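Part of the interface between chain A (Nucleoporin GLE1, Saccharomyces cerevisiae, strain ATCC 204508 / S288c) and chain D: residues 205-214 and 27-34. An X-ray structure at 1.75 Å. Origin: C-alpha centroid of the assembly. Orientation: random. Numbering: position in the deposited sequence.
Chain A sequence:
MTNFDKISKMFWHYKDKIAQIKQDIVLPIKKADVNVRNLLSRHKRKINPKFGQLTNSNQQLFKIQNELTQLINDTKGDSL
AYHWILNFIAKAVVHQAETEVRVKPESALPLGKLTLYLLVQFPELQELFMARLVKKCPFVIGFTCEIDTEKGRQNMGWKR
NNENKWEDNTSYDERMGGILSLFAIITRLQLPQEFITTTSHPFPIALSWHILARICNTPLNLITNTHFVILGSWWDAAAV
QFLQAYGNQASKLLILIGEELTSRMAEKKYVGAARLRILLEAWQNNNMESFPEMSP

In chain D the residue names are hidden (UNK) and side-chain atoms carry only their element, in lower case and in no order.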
ATOM      1  N   ILE A 205      -3.296 -10.952   1.621  1.00 25.94           N
ATOM      2  CA  ILE A 205      -2.090 -10.886   2.435  1.00 25.65           C
ATOM      3  C   ILE A 205      -0.855 -11.291   1.636  1.00 21.19           C
ATOM      4  O   ILE A 205       0.255 -10.861   1.948  1.00 24.21           O
ATOM      5  CB  ILE A 205      -2.281 -11.736   3.715  1.00 28.53           C
ATOM      6  CG1 ILE A 205      -1.148 -11.508   4.714  1.00 26.60           C
ATOM      7  CG2 ILE A 205      -2.386 -13.238   3.417  1.00 25.88           C
ATOM      8  CD1 ILE A 205      -1.150 -10.158   5.319  1.00 27.33           C
ATOM      9  N   ALA A 206      -1.027 -12.098   0.578  1.00 25.91           N
ATOM     10  CA  ALA A 206       0.094 -12.422  -0.300  1.00 30.10           C
ATOM     11  C   ALA A 206       0.809 -11.168  -0.787  1.00 24.93           C
ATOM     12  O   ALA A 206       2.013 -11.202  -1.045  1.00 26.23           O
ATOM     13  CB  ALA A 206      -0.398 -13.234  -1.507  1.00 27.50           C
ATOM     14  N   LEU A 207       0.079 -10.063  -0.950  1.00 24.54           N
ATOM     15  CA  LEU A 207       0.698  -8.860  -1.493  1.00 28.46           C
ATOM     16  C   LEU A 207       1.668  -8.234  -0.503  1.00 24.31           C
ATOM     17  O   LEU A 207       2.611  -7.552  -0.919  1.00 27.02           O
ATOM     18  CB  LEU A 207      -0.377  -7.857  -1.897  1.00 28.77           C
ATOM     19  CG  LEU A 207      -1.385  -8.368  -2.936  1.00 33.53           C
ATOM     20  CD1 LEU A 207      -2.233  -7.210  -3.427  1.00 34.89           C
ATOM     21  CD2 LEU A 207      -0.695  -9.061  -4.102  1.00 32.00           C
ATOM     22  N   SER A 208       1.450  -8.450   0.803  1.00 22.29           N
ATOM     23  CA  SER A 208       2.432  -8.060   1.805  1.00 21.52           C
ATOM     24  C   SER A 208       3.669  -8.933   1.733  1.00 26.92           C
ATOM     25  O   SER A 208       4.782  -8.435   1.922  1.00 26.78           O
ATOM     26  CB  SER A 208       1.845  -8.131   3.219  1.00 27.57           C
ATOM     27  OG  SER A 208       1.116  -6.962   3.538  1.00 24.95           O
ATOM     28  N   TRP A 209       3.505 -10.244   1.505  1.00 23.41           N
ATOM     29  CA  TRP A 209       4.678 -11.074   1.269  1.00 23.96           C
ATOM     30  C   TRP A 209       5.498 -10.520   0.105  1.00 19.76           C
ATOM     31  O   TRP A 209       6.719 -10.372   0.222  1.00 26.26           O
ATOM     32  CB  TRP A 209       4.284 -12.539   1.014  1.00 23.11           C
ATOM     33  CG  TRP A 209       5.492 -13.418   0.854  1.00 23.05           C
ATOM     34  CD1 TRP A 209       6.244 -13.566  -0.274  1.00 27.71           C
ATOM     35  CD2 TRP A 209       6.092 -14.270   1.844  1.00 22.59           C
ATOM     36  NE1 TRP A 209       7.276 -14.426  -0.052  1.00 25.48           N
ATOM     37  CE2 TRP A 209       7.217 -14.874   1.241  1.00 22.28           C
ATOM     38  CE3 TRP A 209       5.802 -14.564   3.172  1.00 22.66           C
ATOM     39  CZ2 TRP A 209       8.052 -15.752   1.921  1.00 25.52           C
ATOM     40  CZ3 TRP A 209       6.633 -15.448   3.849  1.00 20.51           C
ATOM     41  CH2 TRP A 209       7.743 -16.032   3.221  1.00 21.83           C
ATOM     42  N   HIS A 210       4.836 -10.122  -0.994  1.00 22.25           N
ATOM     43  CA  HIS A 210       5.570  -9.625  -2.162  1.00 26.76           C
ATOM     44  C   HIS A 210       6.426  -8.420  -1.805  1.00 25.03           C
ATOM     45  O   HIS A 210       7.566  -8.295  -2.271  1.00 32.45           O
ATOM     46  CB  HIS A 210       4.626  -9.209  -3.294  1.00 27.97           C
ATOM     47  CG  HIS A 210       3.837 -10.326  -3.899  1.00 25.76           C
ATOM     48  ND1 HIS A 210       4.279 -11.632  -3.921  1.00 31.04           N
ATOM     49  CD2 HIS A 210       2.636 -10.325  -4.521  1.00 34.08           C
ATOM     50  CE1 HIS A 210       3.370 -12.392  -4.510  1.00 34.84           C
ATOM     51  NE2 HIS A 210       2.368 -11.621  -4.895  1.00 32.13           N
ATOM     52  N   ILE A 211       5.876  -7.497  -1.018  1.00 26.66           N
ATOM     53  CA  ILE A 211       6.606  -6.279  -0.676  1.00 23.10           C
ATOM     54  C   ILE A 211       7.891  -6.615   0.054  1.00 28.11           C
ATOM     55  O   ILE A 211       8.968  -6.120  -0.298  1.00 26.93           O
ATOM     56  CB  ILE A 211       5.730  -5.344   0.175  1.00 25.25           C
ATOM     57  CG1 ILE A 211       4.568  -4.817  -0.659  1.00 26.73           C
ATOM     58  CG2 ILE A 211       6.572  -4.170   0.720  1.00 24.44           C
ATOM     59  CD1 ILE A 211       3.499  -4.102   0.149  1.00 24.54           C
ATOM     60  N   LEU A 212       7.789  -7.434   1.109  1.00 24.14           N
ATOM     61  CA  LEU A 212       8.958  -7.737   1.921  1.00 24.03           C
ATOM     62  C   LEU A 212       9.977  -8.534   1.122  1.00 21.91           C
ATOM     63  O   LEU A 212      11.179  -8.260   1.196  1.00 25.13           O
ATOM     64  CB  LEU A 212       8.534  -8.497   3.185  1.00 22.53           C
ATOM     65  CG  LEU A 212       8.137  -7.614   4.388  1.00 21.79           C
ATOM     66  CD1 LEU A 212       6.948  -6.718   4.073  1.00 23.36           C
ATOM     67  CD2 LEU A 212       7.850  -8.459   5.625  1.00 25.05           C
ATOM     68  N   ALA A 213       9.514  -9.538   0.371  1.00 22.64           N
ATOM     69  CA  ALA A 213      10.424 -10.360  -0.414  1.00 24.66           C
ATOM     70  C   ALA A 213      11.154  -9.533  -1.457  1.00 27.00           C
ATOM     71  O   ALA A 213      12.357  -9.706  -1.662  1.00 31.71           O
ATOM     72  CB  ALA A 213       9.660 -11.499  -1.093  1.00 30.42           C
ATOM     73  N   ARG A 214      10.429  -8.667  -2.162  1.00 30.96           N
ATOM     74  CA  ARG A 214      11.028  -7.926  -3.267  1.00 29.40           C
ATOM     75  C   ARG A 214      12.036  -6.901  -2.774  1.00 29.05           C
ATOM     76  O   ARG A 214      13.065  -6.673  -3.425  1.00 30.77           O
ATOM     77  CB  ARG A 214       9.931  -7.252  -4.086  1.00 28.57           C
ATOM     78  CG  ARG A 214       9.132  -8.288  -4.877  1.00 29.77           C
ATOM     79  CD  ARG A 214       7.861  -7.727  -5.467  1.00 33.02           C
ATOM     80  NE  ARG A 214       7.131  -8.804  -6.118  1.00 30.93           N
ATOM     81  CZ  ARG A 214       5.927  -8.702  -6.662  1.00 27.40           C
ATOM     82  NH1 ARG A 214       5.290  -7.542  -6.696  1.00 30.39           N
ATOM     83  NH2 ARG A 214       5.359  -9.784  -7.174  1.00 33.40           N
TER
ATOM     84  N   UNK D  27      17.386 -13.851  -2.421  1.00 32.36           N
ATOM     85  CA  UNK D  27      16.942 -15.228  -2.623  1.00 31.42           C
ATOM     86  C   UNK D  27      15.627 -15.523  -1.910  1.00 26.81           C
ATOM     87  O   UNK D  27      15.292 -16.688  -1.708  1.00 35.04           O
ATOM     88  c   UNK D  27      19.196 -16.570  -4.312  1.00 67.62           C
ATOM     89  c   UNK D  27      18.016 -16.206  -2.140  1.00 31.08           C
ATOM     90  c   UNK D  27      19.353 -16.101  -2.885  1.00 37.06           C
ATOM     91  c   UNK D  27      20.412 -16.914  -2.177  1.00 47.30           C
ATOM     92  N   UNK D  28      14.888 -14.506  -1.501  1.00 27.53           N
ATOM     93  CA  UNK D  28      13.579 -14.764  -0.889  1.00 25.17           C
ATOM     94  C   UNK D  28      12.603 -15.215  -1.971  1.00 36.15           C
ATOM     95  O   UNK D  28      12.509 -14.558  -3.018  1.00 30.31           O
ATOM     96  c   UNK D  28      11.790 -13.846   0.547  1.00 27.12           C
ATOM     97  c   UNK D  28      13.059 -13.510  -0.189  1.00 27.88           C
ATOM     98  c   UNK D  28      14.095 -12.937   0.771  1.00 29.84           C
ATOM     99  N   UNK D  29      11.848 -16.300  -1.776  1.00 24.90           N
ATOM    100  CA  UNK D  29      10.813 -16.642  -2.758  1.00 26.41           C
ATOM    101  C   UNK D  29       9.827 -15.493  -2.927  1.00 30.74           C
ATOM    102  O   UNK D  29       9.322 -14.938  -1.946  1.00 28.89           O
ATOM    103  c   UNK D  29      10.148 -17.882  -2.151  1.00 29.26           C
ATOM    104  c   UNK D  29      11.188 -18.478  -1.280  1.00 29.64           C
ATOM    105  c   UNK D  29      11.879 -17.281  -0.681  1.00 24.27           C
ATOM    106  N   UNK D  30       9.577 -15.116  -4.189  1.00 32.09           N
ATOM    107  CA  UNK D  30       8.692 -13.987  -4.463  1.00 31.27           C
ATOM    108  C   UNK D  30       7.263 -14.305  -4.056  1.00 33.24           C
ATOM    109  O   UNK D  30       6.538 -13.424  -3.575  1.00 31.74           O
ATOM    110  o   UNK D  30       6.905 -12.289  -6.705  1.00 38.34           O
ATOM    111  c   UNK D  30       8.081 -12.294  -6.270  1.00 37.69           C
ATOM    112  c   UNK D  30       8.749 -13.628  -5.947  1.00 32.55           C
ATOM    113  o   UNK D  30       8.749 -11.245  -6.147  1.00 42.46           O
ATOM    114  N   UNK D  31       6.852 -15.555  -4.244  1.00 29.65           N
ATOM    115  CA  UNK D  31       5.498 -16.034  -3.967  1.00 30.11           C
ATOM    116  C   UNK D  31       5.444 -16.624  -2.564  1.00 28.10           C
ATOM    117  O   UNK D  31       6.335 -17.403  -2.198  1.00 28.66           O
ATOM    118  c   UNK D  31       4.878 -17.378  -7.533  1.00 47.06           C
ATOM    119  c   UNK D  31       5.046 -16.410  -6.393  1.00 38.97           C
ATOM    120  c   UNK D  31       3.706 -17.670  -4.670  1.00 43.91           C
ATOM    121  c   UNK D  31       5.072 -17.076  -5.014  1.00 30.86           C
ATOM    122  N   UNK D  32       4.436 -16.304  -1.756  1.00 30.36           N
ATOM    123  CA  UNK D  32       4.406 -16.818  -0.386  1.00 26.42           C
ATOM    124  C   UNK D  32       4.235 -18.321  -0.372  1.00 23.55           C
ATOM    125  O   UNK D  32       3.734 -18.912  -1.347  1.00 25.56           O
ATOM    126  c   UNK D  32       3.339 -15.348  -2.004  1.00 31.07           C
ATOM    127  c   UNK D  32       3.192 -16.119   0.239  1.00 25.83           C
ATOM    128  c   UNK D  32       2.352 -15.678  -0.931  1.00 30.89           C
ATOM    129  N   UNK D  33       4.611 -18.962   0.736  1.00 24.98           N
ATOM    130  CA  UNK D  33       4.470 -20.407   0.850  1.00 24.85           C
ATOM    131  C   UNK D  33       3.020 -20.802   0.964  1.00 28.02           C
ATOM    132  O   UNK D  33       2.197 -20.069   1.560  1.00 24.59           O
ATOM    133  c   UNK D  33       5.024 -19.503   2.968  1.00 25.29           C
ATOM    134  c   UNK D  33       5.228 -20.737   2.145  1.00 23.99           C
ATOM    135  c   UNK D  33       5.115 -18.361   1.983  1.00 24.20           C
ATOM    136  N   UNK D  34       2.633 -21.966   0.450  1.00 30.62           N
ATOM    137  CA  UNK D  34       1.307 -22.505   0.722  1.00 30.30           C
ATOM    138  C   UNK D  34       1.252 -23.051   2.135  1.00 23.05           C
ATOM    139  O   UNK D  34       2.300 -23.227   2.770  1.00 23.29           O
ATOM    140  c   UNK D  34       1.164 -23.623  -0.321  1.00 36.68           C
ATOM    141  c   UNK D  34       3.465 -22.907  -0.334  1.00 28.71           C
ATOM    142  c   UNK D  34       2.563 -24.086  -0.543  1.00 44.01           C
TER

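Position 27 of chain D carries four side-chain carbons. The carbon bonded to CA leads to a second carbon, and the chain forks there into two ends. CA-to-CB points away from the helix of chain A; the nearest side-chain atom, CB, is 8.6 Å from O of Ala A213, the closest approach to this stretch. The fork at the second carbon makes this Leu D27.

Position 28 has three carbons, one bonded to CA and carrying the other two. Its CA-to-CB bond points toward chain A, and one terminal carbon lies 3.6 Å from CB of Ala A213. Branching at the first carbon with nothing beyond identifies Val D28; the carbon in question is CG1, which also lies 4.4 Å from CZ2 of Trp A209.

At position 29 three carbons close a ring onto the backbone N. The position contributes through its backbone: Trp A209 NE1 donates to the carbonyl O of position 29 at 2.8 Å, with an N-H...O angle of 172°. The closed ring defines Pro D29, whose side chain comes no nearer to this stretch than 4.9 Å, from CD to CZ2 of Trp A209.

Position 30 shows two carbons, the second carrying two oxygens, which accept from NE and NH2 of Arg A214. A planar end with two oxygens could be read only as a carboxylate on so short a chain, so this is Asp D30. Arg A214 NE to Asp D30 OD1 is 2.9 Å (169°), and Arg A214 NH2 to Asp D30 OD2 is 3.0 Å (168°), a paired salt bridge approached along the guanidinium edge. Separately, His A210 ND1 donates to the backbone Asp D30 O at 2.9 Å; its angle of 146° is less straight.

Position 31 has four carbons forked at the first, one arm two carbons long, and CA-to-CB points away from the helix. Its CA lies 4.3 Å from CE1 of His A210, near the edge of the imidazole. The branching pattern is that of Ile D31, which is exposed and covers little of chain A.

Position 32 is again a three-carbon ring closed onto N. Its CA sits 3.6 Å from the centroid of the five-membered ring of Trp A209, 1° off the normal, a CH-pi contact, and a ring carbon lies 3.7 Å from CB of Ala A206. This is Pro D32, and that carbon is CG.

Position 33 has the same closed ring. One ring carbon stands 3.7 Å from the centroid of the six-membered ring of Trp A209, 11° off the normal. The residue is Pro D33 and the carbon CD, so successive prolines cover the two rings of one indole.

Position 34, a further three-carbon ring on N, is out of reach of this stretch of chain A; it is Pro D34.

The contact centres on one helical surface read by a proline-rich segment without regular secondary structure, which bends at Asp D30. Trp A209, with the largest covered area on chain A, uses its face for Pro D32 and Pro D33 and its edge for the carbonyl of Pro D29. One turn further along, Ala A213 CB packs against Val D28 CG1, while His A210 and Arg A214 hold Asp D30 by backbone and carboxylate respectively. Apolar packing and directed polar bonds thus share 491 Å² of buried surface.

Chain D (27-34) LVPDIPPP
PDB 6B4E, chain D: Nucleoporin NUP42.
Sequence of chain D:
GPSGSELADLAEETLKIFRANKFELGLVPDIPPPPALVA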